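Local atomic coordinates of protein DJ-1 homolog D (Arabidopsis thaliana, PDB entry 4OGG), a protein that carries two DJ-1/PfpI-family repeats in one chain, each an alpha/beta fold of the class I glutamine amidotransferase-like superfamily. Residues G132-A137 / K151-I156; G325-A330 / G342-E347; D349-C354 / T362-P367. All coordinates share one frame; numbering follows the deposited sequence.

Contact 1: residues G132-A137 / K151-I156; sequences GRKCTA and KWVEPI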
# COMPACT_ATOMS: atom_id res chain seq x y z
N GLY C 132 37.59 -20.32 1.00
CA GLY C 132 38.12 -21.12 -0.09
C GLY C 132 37.08 -21.84 -0.93
O GLY C 132 37.43 -22.67 -1.77
N ARG C 133 35.81 -21.53 -0.71
CA ARG C 133 34.72 -22.17 -1.44
C ARG C 133 34.22 -21.30 -2.60
O ARG C 133 34.05 -20.09 -2.45
CB ARG C 133 33.55 -22.45 -0.50
CG ARG C 133 33.85 -23.44 0.61
CD ARG C 133 33.77 -24.86 0.10
NE ARG C 133 32.47 -25.47 0.34
CZ ARG C 133 31.99 -25.76 1.55
NH1 ARG C 133 32.70 -25.48 2.63
NH2 ARG C 133 30.79 -26.32 1.68
N LYS C 134 34.00 -21.92 -3.76
CA LYS C 134 33.48 -21.17 -4.89
C LYS C 134 31.99 -20.98 -4.65
O LYS C 134 31.29 -21.93 -4.30
CB LYS C 134 33.69 -21.93 -6.21
CG LYS C 134 35.14 -21.98 -6.66
CD LYS C 134 35.26 -22.55 -8.07
CE LYS C 134 34.55 -21.67 -9.09
NZ LYS C 134 34.74 -22.17 -10.49
N CYS C 135 31.51 -19.76 -4.84
CA CYS C 135 30.10 -19.49 -4.63
C CYS C 135 29.69 -18.15 -5.21
O CYS C 135 30.53 -17.27 -5.43
CB CYS C 135 29.78 -19.52 -3.13
SG CYS C 135 30.74 -18.36 -2.10
N THR C 136 28.40 -18.01 -5.48
CA THR C 136 27.85 -16.76 -5.97
C THR C 136 26.77 -16.40 -4.96
O THR C 136 26.56 -17.12 -3.98
CB THR C 136 27.22 -16.91 -7.38
OG1 THR C 136 26.87 -15.61 -7.89
CG2 THR C 136 25.95 -17.75 -7.32
N ALA C 137 26.08 -15.28 -5.20
CA ALA C 137 25.02 -14.83 -4.32
C ALA C 137 24.49 -13.55 -4.93
O ALA C 137 24.93 -13.15 -6.00
CB ALA C 137 25.57 -14.54 -2.93
N LYS C 151 35.73 -17.80 -2.79
CA LYS C 151 36.20 -17.62 -4.15
C LYS C 151 34.93 -17.13 -4.82
O LYS C 151 34.14 -17.90 -5.37
CB LYS C 151 36.67 -18.95 -4.74
CG LYS C 151 37.88 -19.52 -4.02
CD LYS C 151 38.49 -20.67 -4.79
CE LYS C 151 39.81 -21.10 -4.17
NZ LYS C 151 40.56 -22.03 -5.06
N TRP C 152 34.72 -15.82 -4.71
CA TRP C 152 33.54 -15.15 -5.24
C TRP C 152 33.36 -15.26 -6.74
O TRP C 152 34.31 -15.15 -7.51
CB TRP C 152 33.58 -13.68 -4.82
CG TRP C 152 32.51 -12.83 -5.42
CD1 TRP C 152 32.67 -11.80 -6.31
CD2 TRP C 152 31.10 -12.92 -5.18
NE1 TRP C 152 31.46 -11.24 -6.63
CE2 TRP C 152 30.47 -11.91 -5.95
CE3 TRP C 152 30.30 -13.75 -4.38
CZ2 TRP C 152 29.09 -11.71 -5.95
CZ3 TRP C 152 28.92 -13.55 -4.38
CH2 TRP C 152 28.33 -12.54 -5.16
N VAL C 153 32.11 -15.49 -7.14
CA VAL C 153 31.74 -15.60 -8.54
C VAL C 153 30.64 -14.58 -8.80
O VAL C 153 29.46 -14.84 -8.54
CB VAL C 153 31.22 -17.01 -8.88
CG1 VAL C 153 30.79 -17.07 -10.34
CG2 VAL C 153 32.31 -18.04 -8.61
N GLU C 154 31.03 -13.40 -9.28
CA GLU C 154 30.08 -12.34 -9.58
C GLU C 154 28.99 -12.90 -10.50
O GLU C 154 29.29 -13.51 -11.53
CB GLU C 154 30.81 -11.19 -10.28
CG GLU C 154 29.99 -9.92 -10.46
CD GLU C 154 29.64 -9.26 -9.14
OE1 GLU C 154 30.52 -9.17 -8.26
OE2 GLU C 154 28.48 -8.82 -8.99
N PRO C 155 27.71 -12.72 -10.14
CA PRO C 155 26.64 -13.24 -11.00
C PRO C 155 26.48 -12.34 -12.23
O PRO C 155 25.97 -11.23 -12.13
CB PRO C 155 25.43 -13.20 -10.08
CG PRO C 155 25.68 -11.96 -9.27
CD PRO C 155 27.16 -12.07 -8.94
N ILE C 156 26.94 -12.83 -13.38
CA ILE C 156 26.85 -12.07 -14.62
C ILE C 156 25.39 -11.92 -15.05
O ILE C 156 25.00 -10.89 -15.61
CB ILE C 156 27.65 -12.74 -15.74
CG1 ILE C 156 27.60 -11.89 -17.01
CG2 ILE C 156 27.11 -14.14 -16.01
CD1 ILE C 156 28.42 -12.44 -18.16
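Lys151, Trp152 and Val153 bury most of the surface that residues 151-156 lose against residues 132-137. The pairing illustrates a small beta-alpha-beta unit, in which helix 142-147 connects two very short parallel strands, 134-135 and 151-152. Lys151 grips the partner strand on both sides of Lys134: its N donates to Arg133 O at 2.9 Å, and its O accepts from Cys135 N at a longer 3.3 Å, the staggered bonding of parallel strands. The two lysines share one face of this ribbon. CG of Lys134 packs on CB of Lys151 at 3.9 Å, and the extended Lys151 chain runs past Gly132 until its CE lies 3.7 Å from Gly132 O.

Trp152 occupies the other face with Cys135. Its CG stands anti to the backbone N (chi1 173°), and the six-membered ring reaches the backbone of Thr136 and Ala137, where CZ3 approaches Ala137 N to 3.4 Å. Ala137 CB meets the ring edge in plane. Leu145 and Val146 of helix 142-147 touch the same indole, so it contacts both the helix and residues 136-137. A bond from NE1 to Glu154 OE1 at 2.8 Å helps fix the ring's rotation; the oxygen lies in the indole plane, while NE1 stands above the carboxylate plane.

Val153 turns its CB toward the first strand and packs on Cys135 O, the oxygen that also accepts its N-H. It also touches Val162 of strand 161-164. Thr136 OG1, anti to the backbone N and flanked by the Pro155 ring, donates to Val153 O at 2.8 Å, with a nearly straight C=O...OG1 angle of 176°.

Contact 2: residues G325-A330 / G342-E347; sequences GRKCTA and GGTWLE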
# COMPACT_ATOMS: atom_id res chain seq x y z
N GLY C 325 -19.04 -34.29 -17.92
CA GLY C 325 -18.73 -35.67 -17.64
C GLY C 325 -17.35 -35.90 -17.05
O GLY C 325 -16.85 -37.02 -17.04
N ARG C 326 -16.73 -34.84 -16.55
CA ARG C 326 -15.40 -34.95 -15.96
C ARG C 326 -15.44 -34.67 -14.46
O ARG C 326 -16.29 -33.92 -13.99
CB ARG C 326 -14.42 -33.99 -16.65
CG ARG C 326 -14.31 -34.18 -18.16
CD ARG C 326 -13.93 -35.61 -18.51
NE ARG C 326 -12.57 -35.95 -18.10
CZ ARG C 326 -11.48 -35.61 -18.78
NH1 ARG C 326 -11.58 -34.93 -19.91
NH2 ARG C 326 -10.28 -35.96 -18.33
N LYS C 327 -14.51 -35.27 -13.72
CA LYS C 327 -14.44 -35.07 -12.28
C LYS C 327 -13.28 -34.13 -11.97
O LYS C 327 -12.18 -34.31 -12.49
CB LYS C 327 -14.21 -36.41 -11.56
CG LYS C 327 -15.27 -37.47 -11.83
CD LYS C 327 -15.00 -38.73 -11.01
CE LYS C 327 -15.96 -39.85 -11.36
NZ LYS C 327 -15.79 -40.32 -12.77
N CYS C 328 -13.52 -33.13 -11.14
CA CYS C 328 -12.47 -32.18 -10.80
C CYS C 328 -12.82 -31.30 -9.61
O CYS C 328 -13.98 -31.23 -9.18
CB CYS C 328 -12.16 -31.28 -12.00
SG CYS C 328 -13.49 -30.12 -12.44
N THR C 329 -11.80 -30.64 -9.08
CA THR C 329 -11.99 -29.73 -7.96
C THR C 329 -11.57 -28.35 -8.45
O THR C 329 -11.20 -28.18 -9.61
CB THR C 329 -11.12 -30.13 -6.75
OG1 THR C 329 -11.50 -29.34 -5.61
CG2 THR C 329 -9.64 -29.89 -7.05
N ALA C 330 -11.64 -27.36 -7.57
CA ALA C 330 -11.26 -25.99 -7.90
C ALA C 330 -11.41 -25.17 -6.64
O ALA C 330 -11.75 -25.71 -5.58
CB ALA C 330 -12.19 -25.44 -8.99
N GLY C 342 -21.21 -28.83 -16.15
CA GLY C 342 -21.55 -30.23 -16.33
C GLY C 342 -20.52 -31.19 -15.76
O GLY C 342 -20.47 -32.35 -16.15
N GLY C 343 -19.70 -30.70 -14.83
CA GLY C 343 -18.69 -31.55 -14.24
C GLY C 343 -19.06 -32.07 -12.86
O GLY C 343 -19.98 -31.56 -12.22
N THR C 344 -18.34 -33.09 -12.41
CA THR C 344 -18.58 -33.68 -11.10
C THR C 344 -17.63 -33.03 -10.10
O THR C 344 -16.41 -33.05 -10.29
CB THR C 344 -18.31 -35.20 -11.11
OG1 THR C 344 -19.22 -35.83 -12.03
CG2 THR C 344 -18.52 -35.79 -9.72
N TRP C 345 -18.19 -32.44 -9.05
CA TRP C 345 -17.40 -31.76 -8.04
C TRP C 345 -16.72 -32.67 -7.03
O TRP C 345 -17.34 -33.58 -6.47
CB TRP C 345 -18.27 -30.74 -7.30
CG TRP C 345 -17.53 -29.96 -6.25
CD1 TRP C 345 -17.62 -30.11 -4.89
CD2 TRP C 345 -16.58 -28.91 -6.48
NE1 TRP C 345 -16.79 -29.21 -4.26
CE2 TRP C 345 -16.14 -28.46 -5.21
CE3 TRP C 345 -16.06 -28.30 -7.63
CZ2 TRP C 345 -15.21 -27.43 -5.06
CZ3 TRP C 345 -15.13 -27.27 -7.48
CH2 TRP C 345 -14.72 -26.85 -6.20
N LEU C 346 -15.43 -32.42 -6.81
CA LEU C 346 -14.64 -33.17 -5.85
C LEU C 346 -14.25 -32.17 -4.76
O LEU C 346 -13.59 -31.17 -5.03
CB LEU C 346 -13.38 -33.73 -6.51
CG LEU C 346 -13.62 -34.74 -7.64
CD1 LEU C 346 -12.29 -35.16 -8.24
CD2 LEU C 346 -14.37 -35.95 -7.09
N GLU C 347 -14.68 -32.45 -3.53
CA GLU C 347 -14.42 -31.58 -2.39
C GLU C 347 -12.94 -31.40 -2.10
O GLU C 347 -12.22 -32.36 -1.82
CB GLU C 347 -15.13 -32.13 -1.15
CG GLU C 347 -15.11 -31.22 0.06
CD GLU C 347 -15.69 -29.84 -0.24
OE1 GLU C 347 -16.73 -29.77 -0.93
OE2 GLU C 347 -15.10 -28.84 0.23
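Residues 325-330 and 342-347 pair as short parallel strands at Lys327-Thr344 and Cys328-Trp345, bonded by Thr344 N to Arg326 O at 2.7 Å, Cys328 N to Thr344 O at 3.0 Å and Leu346 N to Cys328 O; Gly325 N to Gly342 O adds a bond ahead of them. Lys327 and Thr344 lie side by side and point the same way, with CG of the lysine 3.9 Å from CB of the threonine. Leu346 curls toward the first strand, placing CD1 4.0 Å from Lys327 CB and close to Cys328 N. The two strands and helix 335-340 form a beta-alpha-beta unit; Gly342, at positive phi, closes that helix in a Schellman motif before the second strand begins. Trp345 touches Lys335 and Val338 of that helix. Across the contact its CZ3 packs on Ala330 CB at 3.8 Å, its CH2 comes within 3.2 Å of Ala330 O, and one face carries Thr329 OG1 toward the rim. Trp345 NE1 makes a weak bond to Glu347 OE1, which sits in the ring plane at the edge. Thr329 OG1, set anti to the backbone N (chi1 -170°), donates to Leu346 O at 2.8 Å, while Arg326 NE forms a salt bridge with Asp357.

Contact 3: residues D349-C354 / T362-P367; sequences DPIDRC and TGAAWP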
# COMPACT_ATOMS: atom_id res chain seq x y z
N ASP C 349 -10.86 -30.90 0.28
CA ASP C 349 -10.58 -30.96 1.71
C ASP C 349 -9.71 -32.17 2.04
O ASP C 349 -10.11 -33.31 1.83
CB ASP C 349 -11.88 -31.03 2.50
CG ASP C 349 -11.65 -31.15 3.99
OD1 ASP C 349 -10.94 -30.30 4.56
OD2 ASP C 349 -12.18 -32.11 4.60
N PRO C 350 -8.49 -31.93 2.55
CA PRO C 350 -7.91 -30.61 2.84
C PRO C 350 -7.72 -29.75 1.59
O PRO C 350 -7.74 -30.24 0.46
CB PRO C 350 -6.59 -30.96 3.51
CG PRO C 350 -6.21 -32.25 2.85
CD PRO C 350 -7.52 -33.00 2.85
N ILE C 351 -7.52 -28.46 1.81
CA ILE C 351 -7.35 -27.50 0.73
C ILE C 351 -6.14 -27.76 -0.16
O ILE C 351 -6.08 -27.27 -1.29
CB ILE C 351 -7.26 -26.05 1.28
CG1 ILE C 351 -7.38 -25.05 0.14
CG2 ILE C 351 -5.96 -25.86 2.04
CD1 ILE C 351 -8.74 -25.05 -0.52
N ASP C 352 -5.18 -28.53 0.33
CA ASP C 352 -3.97 -28.83 -0.43
C ASP C 352 -4.07 -30.13 -1.22
O ASP C 352 -3.09 -30.60 -1.80
CB ASP C 352 -2.75 -28.86 0.49
CG ASP C 352 -2.82 -29.99 1.50
OD1 ASP C 352 -3.90 -30.20 2.09
OD2 ASP C 352 -1.79 -30.66 1.72
N ARG C 353 -5.26 -30.72 -1.24
CA ARG C 353 -5.49 -31.96 -1.97
C ARG C 353 -5.78 -31.69 -3.44
O ARG C 353 -6.46 -30.71 -3.78
CB ARG C 353 -6.66 -32.73 -1.34
CG ARG C 353 -7.05 -34.01 -2.07
CD ARG C 353 -8.38 -34.56 -1.56
NE ARG C 353 -8.30 -35.11 -0.21
CZ ARG C 353 -7.58 -36.17 0.12
NH1 ARG C 353 -6.87 -36.81 -0.80
NH2 ARG C 353 -7.58 -36.61 1.37
N CYS C 354 -5.25 -32.53 -4.32
CA CYS C 354 -5.48 -32.40 -5.75
C CYS C 354 -6.04 -33.70 -6.29
O CYS C 354 -5.89 -34.76 -5.67
CB CYS C 354 -4.18 -32.04 -6.49
SG CYS C 354 -3.66 -30.33 -6.25
N THR C 362 -6.53 -31.28 -11.25
CA THR C 362 -7.05 -30.04 -10.69
C THR C 362 -6.70 -29.82 -9.23
O THR C 362 -6.67 -30.75 -8.43
CB THR C 362 -8.59 -29.94 -10.84
OG1 THR C 362 -9.21 -31.13 -10.32
CG2 THR C 362 -8.98 -29.76 -12.29
N GLY C 363 -6.42 -28.56 -8.92
CA GLY C 363 -6.09 -28.16 -7.56
C GLY C 363 -7.08 -27.09 -7.14
O GLY C 363 -7.79 -26.53 -7.98
N ALA C 364 -7.12 -26.79 -5.84
CA ALA C 364 -8.06 -25.80 -5.33
C ALA C 364 -7.44 -24.45 -4.98
O ALA C 364 -8.09 -23.41 -5.14
CB ALA C 364 -8.77 -26.36 -4.11
N ALA C 365 -6.21 -24.46 -4.49
CA ALA C 365 -5.53 -23.23 -4.08
C ALA C 365 -4.03 -23.47 -4.01
O ALA C 365 -3.59 -24.62 -4.11
CB ALA C 365 -6.06 -22.78 -2.73
N TRP C 366 -3.25 -22.42 -3.80
CA TRP C 366 -1.80 -22.60 -3.77
C TRP C 366 -1.24 -23.59 -2.75
O TRP C 366 -0.15 -24.13 -2.96
CB TRP C 366 -1.05 -21.26 -3.67
CG TRP C 366 -1.49 -20.28 -2.63
CD1 TRP C 366 -2.25 -19.16 -2.84
CD2 TRP C 366 -1.08 -20.23 -1.26
NE1 TRP C 366 -2.34 -18.42 -1.68
CE2 TRP C 366 -1.63 -19.05 -0.70
CE3 TRP C 366 -0.29 -21.07 -0.45
CZ2 TRP C 366 -1.42 -18.69 0.64
CZ3 TRP C 366 -0.09 -20.71 0.88
CH2 TRP C 366 -0.65 -19.53 1.41
N PRO C 367 -1.95 -23.85 -1.64
CA PRO C 367 -1.38 -24.82 -0.69
C PRO C 367 -1.25 -26.21 -1.32
O PRO C 367 -0.49 -27.05 -0.83
CB PRO C 367 -2.38 -24.81 0.46
CG PRO C 367 -2.89 -23.40 0.45
CD PRO C 367 -3.09 -23.14 -1.04
O HOH W 1 -5.43 -27.97 -4.00
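Ile351 reaches across to Ala364, Ala365 and Pro367 at the open end of a beta hairpin in the six-stranded sheet of the second repeat; strand 355-357 is the outermost within this chain and 360-362 its neighbour. Residues 350-353 make a type I turn leading into the hairpin; residues 362-367 lead out of it toward helix 369-380.

From CB of Ile351 the side chain divides. CG2 sits between the backbone N and carbonyl carbon and touches Pro367 CB at 4.1 Å. CG1 stands anti to the backbone N (chi1 -168°), which sets it 3.9 Å from Ala365 CB. At the tip, CD1 rests on Ala364 CB at 3.8 Å and also brushes the methyl of Ala365. Each branch of the side chain thus has an apolar partner.

The next residues use smaller surfaces. Asp352 brings CB to 3.2 Å from Pro367 O, and Cys354 places SG 3.5 Å from Gly363 CA, with Phe372 and Gln375 of helix 369-380 also touching the cysteine. Within the second segment, Trp366 O accepts a hydrogen bond from Gln23 NE2 of the first repeat, so residues 362-367 also meet the other half of the chain.

No direct hydrogen bond spans the two segments; one water does that work. It donates to Ile351 O and to Arg353 O, both carbonyls of the turn, and accepts the N-H of Ala364 at 2.8 Å, so three backbone polar groups converge on a single oxygen.

Along the chain the three contacts follow in series, none nesting within or crossing another. Contact 1 closes a loop through helix 142-147 in the first repeat; contact 2 closes the corresponding loop through helix 335-340 in the second. Their centres lie 50 Å apart, on opposite sides of the chain's centre, so the same beta-alpha-beta solution appears twice without direct touch. Contact 3 follows shortly after contact 2 and closes the loop that contains the hairpin of strands 355-357 and 360-362. These two meet: Thr329 N and Thr362 OG1 are probably hydrogen-bonded at 2.9 Å, and Ala364 CB packs on Ala330 O, joining the short parallel pair to the main sheet.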